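Scyllo-inosose 3-dehydrogenase (Thermotoga maritima, PDB 3IP1) catalyses the NAD(+)-dependent oxidation of scyllo-inosose to 3-dehydro-scyllo-inosose, and probably serves in myo-inositol breakdown as a zinc-containing homodimer of the alcohol dehydrogenase family. Local coordinates at residues Asn269-Glu272 with Ala273-Tyr277; Gln294-Trp297 with Pro298-Glu302; Gly226-Ala229 with Val230-Lys234; Asn252-Glu256 with Leu257-His261; Ile83-Pro86 with Gly87-Phe91. All blocks are in the same frame, centred on the assembly; numbering follows the deposited sequence.

Interaction 1 (Asn269-Glu272 with Ala273-Tyr277); sequences NFVE and AVLDY
Phe-270 and Val-274 meet one turn apart on helix 270-277, their side chains side by side and pointing the same way. CB of Phe-270 packs against the side chain of Gln-299. CG lies opposite the backbone N (chi1 174°), on the side of the carbonyl carbon, and this swings the ring back to Val-274. CD1 passes 4.2 Å from Val-274 CG2. CE1 and CZ come closer, with Phe-270 CZ 3.8 Å from Val-274 CG2. The methyl sits over one face, 17° off the ring normal, a CH-pi contact. Elsewhere the ring meets Val-218 and Leu-220 of strand 216-220. Cutting Phe-270 back to alanine would probably strip Val-274 CG2 of its aromatic cover and open a gap against that strand. Next along, Val-271 CG1 lies 3.8 Å from Leu-275 CD1. Asn-269 is the N-cap: its OD1 takes the N-H of Glu-272 at 3.1 Å. That bond is almost straight (177°), with the donor above the carbonyl plane. Glu-272 turns its carboxylate to a salt bridge with Arg-306. Carbon contacts thus serve two sides, Phe-270 and Val-274 toward strand 216-220 and Val-271 and Leu-275 toward helix 293-306, while polar bonds hold the exposed start.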
loop_
_atom_site.group_PDB
_atom_site.type_symbol
_atom_site.label_atom_id
_atom_site.label_comp_id
_atom_site.label_asym_id
_atom_site.label_seq_id
_atom_site.Cartn_x
_atom_site.Cartn_y
_atom_site.Cartn_z
ATOM N N ASN A 269 0.976 36.320 0.994
ATOM C CA ASN A 269 1.271 35.444 2.116
ATOM C C ASN A 269 0.941 33.982 1.722
ATOM O O ASN A 269 -0.223 33.606 1.645
ATOM C CB ASN A 269 0.457 35.902 3.331
ATOM C CG ASN A 269 0.828 35.167 4.601
ATOM O OD1 ASN A 269 0.923 33.939 4.631
ATOM N ND2 ASN A 269 0.998 35.919 5.679
ATOM N N PHE A 270 1.971 33.182 1.464
ATOM C CA PHE A 270 1.788 31.774 1.055
ATOM C C PHE A 270 0.882 30.975 2.006
ATOM O O PHE A 270 -0.095 30.385 1.570
ATOM C CB PHE A 270 3.141 31.071 0.892
ATOM C CG PHE A 270 3.043 29.587 0.620
ATOM C CD1 PHE A 270 2.929 29.106 -0.683
ATOM C CD2 PHE A 270 3.110 28.677 1.660
ATOM C CE1 PHE A 270 2.858 27.718 -0.940
ATOM C CE2 PHE A 270 3.039 27.304 1.423
ATOM C CZ PHE A 270 2.909 26.825 0.123
ATOM N N VAL A 271 1.215 30.975 3.291
ATOM C CA VAL A 271 0.469 30.209 4.289
ATOM C C VAL A 271 -1.027 30.541 4.323
ATOM O O VAL A 271 -1.866 29.649 4.202
ATOM C CB VAL A 271 1.093 30.345 5.694
ATOM C CG1 VAL A 271 0.153 29.760 6.769
ATOM C CG2 VAL A 271 2.464 29.658 5.743
ATOM N N GLU A 272 -1.363 31.821 4.456
ATOM C CA GLU A 272 -2.773 32.238 4.558
ATOM C C GLU A 272 -3.532 31.967 3.270
ATOM O O GLU A 272 -4.720 31.614 3.302
ATOM C CB GLU A 272 -2.906 33.728 4.908
ATOM C CG GLU A 272 -2.143 34.173 6.150
ATOM C CD GLU A 272 -2.604 33.499 7.428
ATOM O OE1 GLU A 272 -3.793 33.122 7.539
ATOM O OE2 GLU A 272 -1.772 33.360 8.343
ATOM N N ALA A 273 -2.846 32.146 2.140
ATOM C CA ALA A 273 -3.463 31.951 0.836
ATOM C C ALA A 273 -3.805 30.479 0.635
ATOM O O ALA A 273 -4.919 30.159 0.218
ATOM C CB ALA A 273 -2.548 32.458 -0.299
ATOM N N VAL A 274 -2.853 29.597 0.950
ATOM C CA VAL A 274 -3.110 28.151 0.871
ATOM C C VAL A 274 -4.264 27.747 1.802
ATOM O O VAL A 274 -5.172 27.032 1.380
ATOM C CB VAL A 274 -1.837 27.308 1.177
ATOM C CG1 VAL A 274 -2.203 25.822 1.456
ATOM C CG2 VAL A 274 -0.830 27.407 0.026
ATOM N N LEU A 275 -4.228 28.224 3.052
ATOM C CA LEU A 275 -5.290 27.925 4.009
ATOM C C LEU A 275 -6.650 28.471 3.595
ATOM O O LEU A 275 -7.683 27.830 3.832
ATOM C CB LEU A 275 -4.924 28.354 5.434
ATOM C CG LEU A 275 -3.826 27.485 6.062
ATOM C CD1 LEU A 275 -3.269 28.113 7.337
ATOM C CD2 LEU A 275 -4.294 26.041 6.316
ATOM N N ASP A 276 -6.649 29.639 2.957
ATOM C CA ASP A 276 -7.887 30.257 2.515
ATOM C C ASP A 276 -8.473 29.437 1.368
ATOM O O ASP A 276 -9.617 28.992 1.429
ATOM C CB ASP A 276 -7.638 31.704 2.087
ATOM C CG ASP A 276 -8.768 32.271 1.243
ATOM O OD1 ASP A 276 -9.944 31.960 1.527
ATOM O OD2 ASP A 276 -8.491 33.043 0.293
ATOM N N TYR A 277 -7.664 29.214 0.337
ATOM C CA TYR A 277 -8.091 28.476 -0.843
ATOM C C TYR A 277 -8.577 27.058 -0.547
ATOM O O TYR A 277 -9.481 26.568 -1.216
ATOM C CB TYR A 277 -6.944 28.426 -1.855
ATOM C CG TYR A 277 -6.606 29.770 -2.462
ATOM C CD1 TYR A 277 -7.611 30.680 -2.806
ATOM C CD2 TYR A 277 -5.278 30.114 -2.728
ATOM C CE1 TYR A 277 -7.299 31.918 -3.379
ATOM C CE2 TYR A 277 -4.954 31.340 -3.298
ATOM C CZ TYR A 277 -5.962 32.230 -3.621
ATOM O OH TYR A 277 -5.628 33.435 -4.177
#

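Interaction 2 (Gln294-Trp297 with Pro298-Glu302); sequences QLVW and PQIEE
Trp-297 has CG opposite its backbone N (chi1 -154°), while Glu-301 holds CG beside its own N (chi1 -75°) and runs on extended. These turns bring indole and carboxylate together one helical turn apart. OE2 of Glu-301 lies at the indole edge, in the ring plane, 2.9 Å from Trp-297 NE1. The hydrogen bond is bent and weak, and the two planes stand 63° apart. Glu-301 OE1 has a firmer partner in the hydroxyl of Thr-327. A leucine in place of Glu-301 would probably leave the indole N-H and the Thr-327 hydroxyl without this partner. Ile-300 CD1 approaches the indole obliquely, 4.3 Å from Trp-297 CE3. Pro-298 has no N-H to give, and the helix kinks here. Pro-298 CD lies 3.4 Å from CB of Trp-297, the residue before it. The backbone ladder resumes where Ile-300 N donates to Val-296 O at 3.1 Å. Gln-299 NE2 adds a weak, long bond to Leu-295 O at 3.5 Å. Helix 293-306 is the crossover between strands 285-288 and 313-316 of the Rossmann-type sheet. Trp-297 packs on Val-314 and Ile-316 of strand 313-316 and on strand 324-326, whereas Gln-299 and Glu-302 face helix 270-277.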
loop_
_atom_site.group_PDB
_atom_site.type_symbol
_atom_site.label_atom_id
_atom_site.label_comp_id
_atom_site.label_asym_id
_atom_site.label_seq_id
_atom_site.Cartn_x
_atom_site.Cartn_y
_atom_site.Cartn_z
ATOM N N GLN A 294 14.998 24.783 2.162
ATOM C CA GLN A 294 15.291 25.436 3.433
ATOM C C GLN A 294 14.656 26.825 3.584
ATOM O O GLN A 294 14.519 27.306 4.706
ATOM C CB GLN A 294 16.800 25.480 3.681
ATOM C CG GLN A 294 17.563 26.474 2.814
ATOM C CD GLN A 294 17.673 26.063 1.347
ATOM O OE1 GLN A 294 17.840 26.917 0.484
ATOM N NE2 GLN A 294 17.581 24.756 1.060
ATOM N N LEU A 295 14.258 27.466 2.479
ATOM C CA LEU A 295 13.497 28.736 2.558
ATOM C C LEU A 295 11.979 28.536 2.643
ATOM O O LEU A 295 11.275 29.345 3.254
ATOM C CB LEU A 295 13.792 29.675 1.372
ATOM C CG LEU A 295 15.208 30.127 0.955
ATOM C CD1 LEU A 295 15.118 31.200 -0.146
ATOM C CD2 LEU A 295 16.072 30.625 2.132
ATOM N N VAL A 296 11.466 27.487 2.003
ATOM C CA VAL A 296 10.014 27.276 1.972
ATOM C C VAL A 296 9.500 26.274 3.015
ATOM O O VAL A 296 8.304 26.164 3.202
ATOM C CB VAL A 296 9.490 26.885 0.567
ATOM C CG1 VAL A 296 9.578 28.075 -0.389
ATOM C CG2 VAL A 296 10.229 25.657 0.027
ATOM N N TRP A 297 10.405 25.567 3.688
ATOM C CA TRP A 297 9.998 24.538 4.631
ATOM C C TRP A 297 9.149 25.063 5.789
ATOM O O TRP A 297 8.132 24.449 6.118
ATOM C CB TRP A 297 11.199 23.768 5.186
ATOM C CG TRP A 297 10.827 22.405 5.623
ATOM C CD1 TRP A 297 10.553 21.999 6.892
ATOM C CD2 TRP A 297 10.657 21.250 4.782
ATOM N NE1 TRP A 297 10.232 20.661 6.902
ATOM C CE2 TRP A 297 10.281 20.180 5.618
ATOM C CE3 TRP A 297 10.791 21.022 3.407
ATOM C CZ2 TRP A 297 10.046 18.884 5.123
ATOM C CZ3 TRP A 297 10.551 19.738 2.907
ATOM C CH2 TRP A 297 10.185 18.687 3.767
ATOM N N PRO A 298 9.569 26.183 6.428
ATOM C CA PRO A 298 8.768 26.705 7.541
ATOM C C PRO A 298 7.318 26.984 7.134
ATOM O O PRO A 298 6.383 26.698 7.899
ATOM C CB PRO A 298 9.497 28.009 7.915
ATOM C CG PRO A 298 10.902 27.780 7.486
ATOM C CD PRO A 298 10.826 26.946 6.253
ATOM N N GLN A 299 7.131 27.534 5.940
ATOM C CA GLN A 299 5.788 27.788 5.442
ATOM C C GLN A 299 4.995 26.513 5.147
ATOM O O GLN A 299 3.798 26.473 5.378
ATOM C CB GLN A 299 5.846 28.644 4.198
ATOM C CG GLN A 299 6.669 29.898 4.389
ATOM C CD GLN A 299 6.893 30.592 3.084
ATOM O OE1 GLN A 299 5.940 30.999 2.421
ATOM N NE2 GLN A 299 8.149 30.704 2.683
ATOM N N ILE A 300 5.656 25.489 4.618
ATOM C CA ILE A 300 4.997 24.207 4.366
ATOM C C ILE A 300 4.581 23.610 5.698
ATOM O O ILE A 300 3.449 23.157 5.864
ATOM C CB ILE A 300 5.931 23.191 3.643
ATOM C CG1 ILE A 300 6.240 23.635 2.214
ATOM C CG2 ILE A 300 5.286 21.787 3.593
ATOM C CD1 ILE A 300 7.376 22.817 1.548
ATOM N N GLU A 301 5.516 23.600 6.646
ATOM C CA GLU A 301 5.241 23.099 7.985
ATOM C C GLU A 301 4.121 23.875 8.682
ATOM O O GLU A 301 3.356 23.301 9.454
ATOM C CB GLU A 301 6.514 23.115 8.829
ATOM C CG GLU A 301 7.491 21.995 8.479
ATOM C CD GLU A 301 8.550 21.844 9.544
ATOM O OE1 GLU A 301 8.645 22.785 10.346
ATOM O OE2 GLU A 301 9.286 20.820 9.590
ATOM N N GLU A 302 4.001 25.168 8.393
ATOM C CA GLU A 302 2.966 25.945 9.043
ATOM C C GLU A 302 1.587 25.587 8.490
ATOM O O GLU A 302 0.615 25.492 9.255
ATOM C CB GLU A 302 3.220 27.460 8.963
ATOM C CG GLU A 302 2.334 28.212 9.971
ATOM C CD GLU A 302 2.279 29.725 9.772
ATOM O OE1 GLU A 302 3.266 30.310 9.279
ATOM O OE2 GLU A 302 1.242 30.331 10.129
#

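Interaction 3 (Gly226-Ala229 with Val230-Lys234); sequences GLAA and VAILK
Ala-228 and Ile-232 pair on one side of helix 224-235, and Ala-229 and Leu-233 pair next to them. In each pair the longer side chain reaches back along the helix toward the alanine. Ile-232 places CG1 beside its backbone N (chi1 -71°), and this aims CD1 back to lie 4.3 Å from Ala-228 CB. The same branch covers the carbonyl, with Ile-232 CG1 3.3 Å from Ala-228 O. Leu-233 repeats the pattern: its CD1 is 4.4 Å from Ala-229 CB, and its CG is 3.4 Å from Ala-229 O. Val-230 turns one methyl to the glycine, CG2 standing 3.5 Å from Gly-226 O. This helix follows the first strand of the Rossmann-type domain and leads to strand 240-244. Gly-226 fits the last glycine of a GxGxxG pattern, and the adjacent Ile-225 probably binds NAD(+), as in relatives. Ala-228 and Ile-232 pack on Ala-200 of helix 194-207, while Ala-229 and Val-230 meet Ile-219 of strand 216-220. Main-chain bonds run along the helix beneath these contacts. Ile-232 N gives to Ala-228 O at 2.8 Å, whereas the bond from Ala-231 N to Leu-227 O is weak at 3.3 Å.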
loop_
_atom_site.group_PDB
_atom_site.type_symbol
_atom_site.label_atom_id
_atom_site.label_comp_id
_atom_site.label_asym_id
_atom_site.label_seq_id
_atom_site.Cartn_x
_atom_site.Cartn_y
_atom_site.Cartn_z
ATOM N N GLY A 226 7.557 21.324 -11.829
ATOM C CA GLY A 226 6.349 21.832 -11.144
ATOM C C GLY A 226 5.152 21.976 -12.084
ATOM O O GLY A 226 4.028 21.661 -11.719
ATOM N N LEU A 227 5.397 22.429 -13.310
ATOM C CA LEU A 227 4.331 22.566 -14.297
ATOM C C LEU A 227 3.719 21.222 -14.742
ATOM O O LEU A 227 2.518 21.134 -14.945
ATOM C CB LEU A 227 4.829 23.365 -15.505
ATOM C CG LEU A 227 5.047 24.863 -15.241
ATOM C CD1 LEU A 227 5.527 25.609 -16.505
ATOM C CD2 LEU A 227 3.781 25.513 -14.674
ATOM N N ALA A 228 4.551 20.193 -14.902
ATOM C CA ALA A 228 4.075 18.850 -15.215
ATOM C C ALA A 228 3.241 18.324 -14.066
ATOM O O ALA A 228 2.152 17.770 -14.289
ATOM C CB ALA A 228 5.246 17.912 -15.498
ATOM N N ALA A 229 3.714 18.538 -12.835
ATOM C CA ALA A 229 2.950 18.116 -11.661
ATOM C C ALA A 229 1.549 18.748 -11.606
ATOM O O ALA A 229 0.594 18.079 -11.222
ATOM C CB ALA A 229 3.724 18.365 -10.370
ATOM N N VAL A 230 1.419 20.015 -12.011
ATOM C CA VAL A 230 0.108 20.678 -12.036
ATOM C C VAL A 230 -0.830 19.914 -12.937
ATOM O O VAL A 230 -1.949 19.557 -12.527
ATOM C CB VAL A 230 0.187 22.153 -12.520
ATOM C CG1 VAL A 230 -1.213 22.709 -12.812
ATOM C CG2 VAL A 230 0.859 23.003 -11.465
ATOM N N ALA A 231 -0.360 19.672 -14.157
ATOM C CA ALA A 231 -1.096 18.921 -15.165
ATOM C C ALA A 231 -1.447 17.519 -14.672
ATOM O O ALA A 231 -2.604 17.095 -14.771
ATOM C CB ALA A 231 -0.279 18.849 -16.467
ATOM N N ILE A 232 -0.453 16.800 -14.149
ATOM C CA ILE A 232 -0.662 15.409 -13.743
ATOM C C ILE A 232 -1.703 15.306 -12.630
ATOM O O ILE A 232 -2.605 14.457 -12.679
ATOM C CB ILE A 232 0.648 14.737 -13.274
ATOM C CG1 ILE A 232 1.586 14.480 -14.477
ATOM C CG2 ILE A 232 0.333 13.430 -12.565
ATOM C CD1 ILE A 232 3.108 14.409 -14.063
ATOM N N LEU A 233 -1.563 16.175 -11.635
ATOM C CA LEU A 233 -2.390 16.127 -10.445
ATOM C C LEU A 233 -3.805 16.641 -10.690
ATOM O O LEU A 233 -4.739 16.158 -10.060
ATOM C CB LEU A 233 -1.700 16.859 -9.298
ATOM C CG LEU A 233 -0.494 16.055 -8.781
ATOM C CD1 LEU A 233 0.400 16.883 -7.813
ATOM C CD2 LEU A 233 -0.974 14.731 -8.130
ATOM N N LYS A 234 -3.973 17.591 -11.621
ATOM C CA LYS A 234 -5.316 17.931 -12.076
ATOM C C LYS A 234 -5.958 16.741 -12.797
ATOM O O LYS A 234 -7.063 16.350 -12.449
ATOM C CB LYS A 234 -5.355 19.190 -12.949
ATOM C CG LYS A 234 -6.725 19.857 -13.007
ATOM C CD LYS A 234 -7.263 20.202 -11.612
ATOM C CE LYS A 234 -8.706 20.738 -11.658
ATOM N NZ LYS A 234 -9.192 21.144 -10.297
#

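Interaction 4 (Asn252-Glu256 with Leu257-His261); sequences NLAKE and LGADH
Ala-254 and Ala-259 meet where helix 248-257 ends in a Schellman motif. The turn leads into strand 261-263, an outer strand of the Rossmann-type sheet within this chain. Two backbone hydrogen bonds define the motif. Ala-259 N reaches back to Ala-254 O at 3.0 Å, and inside this loop Gly-258 N gives to Lys-255 O at 3.3 Å. The second donor comes from well above the carbonyl plane, 73° out of it. Leu-257 N still follows the helix pattern and binds Leu-253 O at 3.0 Å. It also makes a weak bond to Ala-254 O, which therefore accepts twice. Gly-258 makes the reversal with a phi of 117°. A CB there would collide with the carbonyl O of Leu-257, and glycine avoids this. A water donates to Ala-259 O at 2.8 Å; its approach to Lys-255 O is doubtfully short.

The apolar contacts follow from the turn. It brings Ala-259 CB within 4.1 Å of Ala-254 CB, the hydrophobic pairing across the loop that goes with this motif. Ala-259 packs on Val-230 of helix 224-235, and Ala-254 and Leu-257 rest on Leu-227 of the same helix. Leu-257 holds CG beside its own backbone N (chi1 -68°), and there the CG lies 3.3 Å from Leu-253 O.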
loop_
_atom_site.group_PDB
_atom_site.type_symbol
_atom_site.label_atom_id
_atom_site.label_comp_id
_atom_site.label_asym_id
_atom_site.label_seq_id
_atom_site.Cartn_x
_atom_site.Cartn_y
_atom_site.Cartn_z
ATOM N N ASN A 252 1.086 31.930 -15.167
ATOM C CA ASN A 252 0.124 31.872 -16.273
ATOM C C ASN A 252 0.115 30.512 -16.986
ATOM O O ASN A 252 -0.938 29.999 -17.338
ATOM C CB ASN A 252 0.379 33.008 -17.265
ATOM C CG ASN A 252 0.066 34.373 -16.671
ATOM O OD1 ASN A 252 -0.612 34.478 -15.638
ATOM N ND2 ASN A 252 0.565 35.425 -17.312
ATOM N N LEU A 253 1.299 29.936 -17.183
ATOM C CA LEU A 253 1.399 28.564 -17.685
ATOM C C LEU A 253 0.705 27.554 -16.775
ATOM O O LEU A 253 0.014 26.675 -17.271
ATOM C CB LEU A 253 2.853 28.145 -17.916
ATOM C CG LEU A 253 3.482 28.692 -19.194
ATOM C CD1 LEU A 253 4.905 28.143 -19.346
ATOM C CD2 LEU A 253 2.638 28.387 -20.446
ATOM N N ALA A 254 0.906 27.672 -15.461
ATOM C CA ALA A 254 0.234 26.804 -14.497
ATOM C C ALA A 254 -1.305 26.901 -14.624
ATOM O O ALA A 254 -1.990 25.878 -14.643
ATOM C CB ALA A 254 0.690 27.116 -13.073
ATOM N N LYS A 255 -1.840 28.119 -14.735
ATOM C CA LYS A 255 -3.279 28.286 -14.973
ATOM C C LYS A 255 -3.732 27.588 -16.253
ATOM O O LYS A 255 -4.801 27.007 -16.300
ATOM C CB LYS A 255 -3.676 29.759 -15.031
ATOM C CG LYS A 255 -3.728 30.450 -13.679
ATOM C CD LYS A 255 -4.637 31.694 -13.760
ATOM C CE LYS A 255 -3.873 32.938 -14.233
ATOM N NZ LYS A 255 -4.725 33.810 -15.101
ATOM N N GLU A 256 -2.892 27.620 -17.273
ATOM C CA GLU A 256 -3.208 27.015 -18.533
ATOM C C GLU A 256 -3.203 25.500 -18.437
ATOM O O GLU A 256 -3.876 24.810 -19.205
ATOM C CB GLU A 256 -2.164 27.443 -19.554
ATOM C CG GLU A 256 -2.725 27.901 -20.864
ATOM C CD GLU A 256 -1.629 28.168 -21.884
ATOM O OE1 GLU A 256 -0.550 28.667 -21.496
ATOM O OE2 GLU A 256 -1.850 27.863 -23.072
ATOM N N LEU A 257 -2.395 24.983 -17.518
ATOM C CA LEU A 257 -2.269 23.541 -17.352
ATOM C C LEU A 257 -3.323 22.983 -16.378
ATOM O O LEU A 257 -3.402 21.784 -16.187
ATOM C CB LEU A 257 -0.834 23.186 -16.928
ATOM C CG LEU A 257 0.183 23.442 -18.053
ATOM C CD1 LEU A 257 1.653 23.390 -17.576
ATOM C CD2 LEU A 257 -0.058 22.497 -19.229
ATOM N N GLY A 258 -4.116 23.862 -15.754
ATOM C CA GLY A 258 -5.216 23.413 -14.912
ATOM C C GLY A 258 -5.141 23.776 -13.440
ATOM O O GLY A 258 -6.029 23.392 -12.682
ATOM N N ALA A 259 -4.113 24.516 -13.026
ATOM C CA ALA A 259 -4.065 25.030 -11.649
ATOM C C ALA A 259 -5.292 25.885 -11.345
ATOM O O ALA A 259 -5.694 26.713 -12.157
ATOM C CB ALA A 259 -2.809 25.826 -11.396
ATOM N N ASP A 260 -5.871 25.684 -10.173
ATOM C CA ASP A 260 -7.041 26.434 -9.771
ATOM C C ASP A 260 -6.650 27.760 -9.145
ATOM O O ASP A 260 -7.400 28.732 -9.240
ATOM C CB ASP A 260 -7.865 25.620 -8.776
ATOM C CG ASP A 260 -8.316 24.299 -9.357
ATOM O OD1 ASP A 260 -9.245 24.317 -10.184
ATOM O OD2 ASP A 260 -7.726 23.252 -9.005
ATOM N N HIS A 261 -5.501 27.774 -8.473
ATOM C CA HIS A 261 -4.995 28.978 -7.838
ATOM C C HIS A 261 -3.493 29.068 -8.011
ATOM O O HIS A 261 -2.779 28.050 -7.948
ATOM C CB HIS A 261 -5.335 29.008 -6.347
ATOM C CG HIS A 261 -6.786 28.795 -6.058
ATOM N ND1 HIS A 261 -7.750 29.737 -6.356
ATOM C CD2 HIS A 261 -7.440 27.751 -5.495
ATOM C CE1 HIS A 261 -8.935 29.279 -5.993
ATOM N NE2 HIS A 261 -8.774 28.076 -5.470
HETATM O O HOH W 1 -6.674 26.690 -14.800
#

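Interaction 5 (Ile83-Pro86 with Gly87-Phe91); sequences ILYP and GLTGF
Tyr-85 offers one face of its ring to the backbone of Gly-87, whose N sits 3.4 Å above the ring plane of Tyr-85, toward the rim. At the ring edge, Thr-89 CG2 comes 3.7 Å from Tyr-85 CD2, and Leu-88 O comes 3.7 Å from Tyr-85 CE2. The Phe-91 ring is met edge-on: Ile-83 CD1 lies 4.0 Å from Phe-91 CE2, the two side chains coming from opposite directions. Ile-83 reaches it with CG1 set between its backbone N and carbonyl carbon (chi1 75°). The Tyr-85 ring also meets Phe-155, and the Phe-91 ring Trp-37. Gly-87 suits the fit, as a CB there would clash with the Tyr-85 hydroxyl. That hydroxyl gives its proton to a water at 2.7 Å from Tyr-85 OH, and the water donates to Leu-88 O at 2.9 Å. Thr-89 OG1 donates to Gly-87 O at 3.1 Å, which links the loop backbone to a side chain two residues on. The loop belongs to the GroES-like domain. The Tyr-85 side chain touches Ser-70 and lies close to His-73, both assigned to the charge relay by similarity. Tyr-85 and Thr-89 pack on Met-74 of helix 69-75. Phe-91 also meets Met-74, and reaches Leu-8 and Ala-10 of strand 3-12.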
loop_
_atom_site.group_PDB
_atom_site.type_symbol
_atom_site.label_atom_id
_atom_site.label_comp_id
_atom_site.label_asym_id
_atom_site.label_seq_id
_atom_site.Cartn_x
_atom_site.Cartn_y
_atom_site.Cartn_z
ATOM N N ILE A 83 32.068 24.075 -13.071
ATOM C CA ILE A 83 30.665 23.899 -13.483
ATOM C C ILE A 83 29.746 23.903 -12.251
ATOM O O ILE A 83 30.190 23.556 -11.143
ATOM C CB ILE A 83 30.456 22.624 -14.328
ATOM C CG1 ILE A 83 30.505 21.372 -13.454
ATOM C CG2 ILE A 83 31.484 22.555 -15.453
ATOM C CD1 ILE A 83 30.320 20.071 -14.196
ATOM N N LEU A 84 28.496 24.322 -12.442
ATOM C CA LEU A 84 27.521 24.379 -11.356
ATOM C C LEU A 84 26.887 22.995 -11.096
ATOM O O LEU A 84 26.586 22.649 -9.964
ATOM C CB LEU A 84 26.445 25.452 -11.636
ATOM C CG LEU A 84 26.892 26.931 -11.675
ATOM C CD1 LEU A 84 25.691 27.883 -11.508
ATOM C CD2 LEU A 84 27.949 27.241 -10.609
ATOM N N TYR A 85 26.735 22.193 -12.149
ATOM C CA TYR A 85 26.159 20.859 -12.008
ATOM C C TYR A 85 26.980 19.939 -11.099
ATOM O O TYR A 85 28.142 19.631 -11.381
ATOM C CB TYR A 85 25.912 20.209 -13.370
ATOM C CG TYR A 85 25.157 18.908 -13.265
ATOM C CD1 TYR A 85 23.786 18.892 -12.952
ATOM C CD2 TYR A 85 25.810 17.704 -13.439
ATOM C CE1 TYR A 85 23.087 17.682 -12.836
ATOM C CE2 TYR A 85 25.135 16.489 -13.319
ATOM C CZ TYR A 85 23.782 16.483 -13.024
ATOM O OH TYR A 85 23.137 15.275 -12.923
ATOM N N PRO A 86 26.355 19.470 -10.012
ATOM C CA PRO A 86 27.111 18.766 -8.976
ATOM C C PRO A 86 27.229 17.247 -9.152
ATOM O O PRO A 86 27.956 16.610 -8.387
ATOM C CB PRO A 86 26.334 19.105 -7.692
ATOM C CG PRO A 86 24.887 19.368 -8.166
ATOM C CD PRO A 86 24.939 19.686 -9.646
ATOM N N GLY A 87 26.551 16.686 -10.160
ATOM C CA GLY A 87 26.431 15.231 -10.306
ATOM C C GLY A 87 27.348 14.529 -11.301
ATOM O O GLY A 87 28.396 15.052 -11.701
ATOM N N LEU A 88 26.948 13.315 -11.677
ATOM C CA LEU A 88 27.680 12.463 -12.613
ATOM C C LEU A 88 27.904 13.131 -13.975
ATOM O O LEU A 88 26.964 13.583 -14.623
ATOM C CB LEU A 88 26.923 11.145 -12.800
ATOM C CG LEU A 88 27.485 10.101 -13.760
ATOM C CD1 LEU A 88 28.804 9.518 -13.198
ATOM C CD2 LEU A 88 26.454 9.019 -13.984
ATOM N N THR A 89 29.168 13.171 -14.393
ATOM C CA THR A 89 29.590 13.870 -15.601
ATOM C C THR A 89 30.851 13.213 -16.188
ATOM O O THR A 89 31.843 13.016 -15.483
ATOM C CB THR A 89 29.864 15.362 -15.306
ATOM O OG1 THR A 89 30.434 15.481 -13.995
ATOM C CG2 THR A 89 28.570 16.177 -15.352
ATOM N N GLY A 90 30.793 12.876 -17.474
ATOM C CA GLY A 90 31.913 12.251 -18.188
ATOM C C GLY A 90 32.172 13.029 -19.472
ATOM O O GLY A 90 31.501 12.799 -20.465
ATOM N N PHE A 91 33.122 13.970 -19.436
ATOM C CA PHE A 91 33.409 14.875 -20.565
ATOM C C PHE A 91 34.651 14.461 -21.369
ATOM O O PHE A 91 35.620 13.953 -20.791
ATOM C CB PHE A 91 33.570 16.321 -20.064
ATOM C CG PHE A 91 32.337 16.882 -19.364
ATOM C CD1 PHE A 91 31.052 16.611 -19.836
ATOM C CD2 PHE A 91 32.475 17.708 -18.244
ATOM C CE1 PHE A 91 29.939 17.118 -19.201
ATOM C CE2 PHE A 91 31.365 18.235 -17.600
ATOM C CZ PHE A 91 30.087 17.951 -18.087
HETATM O O HOH W 2 24.219 13.013 -13.945
#

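Interactions 1 to 4 belong to the Rossmann-type domain; interaction 5 lies in the GroES-like domain, its centre about 38 Å from that of interaction 1. The touching residues of interaction 3 are all buried, and its side-chain contacts are aliphatic. Interaction 4 is a surface turn held mainly by backbone bonds. The two touch, joined by a salt bridge from Lys-234 NZ to Asp-260 OD2 at 2.9 Å. Interactions 1 and 2 are partly buried and pack helix 270-277 against helix 293-306. Interaction 1 keeps its polar bonds at the exposed helix start, whereas interaction 2 buries a carboxylate beside an indole. Stacked rings of Tyr-277 and His-261 connect interactions 1 and 4. Interaction 5, a loop, relies on ring contacts and a water instead of a helical ladder.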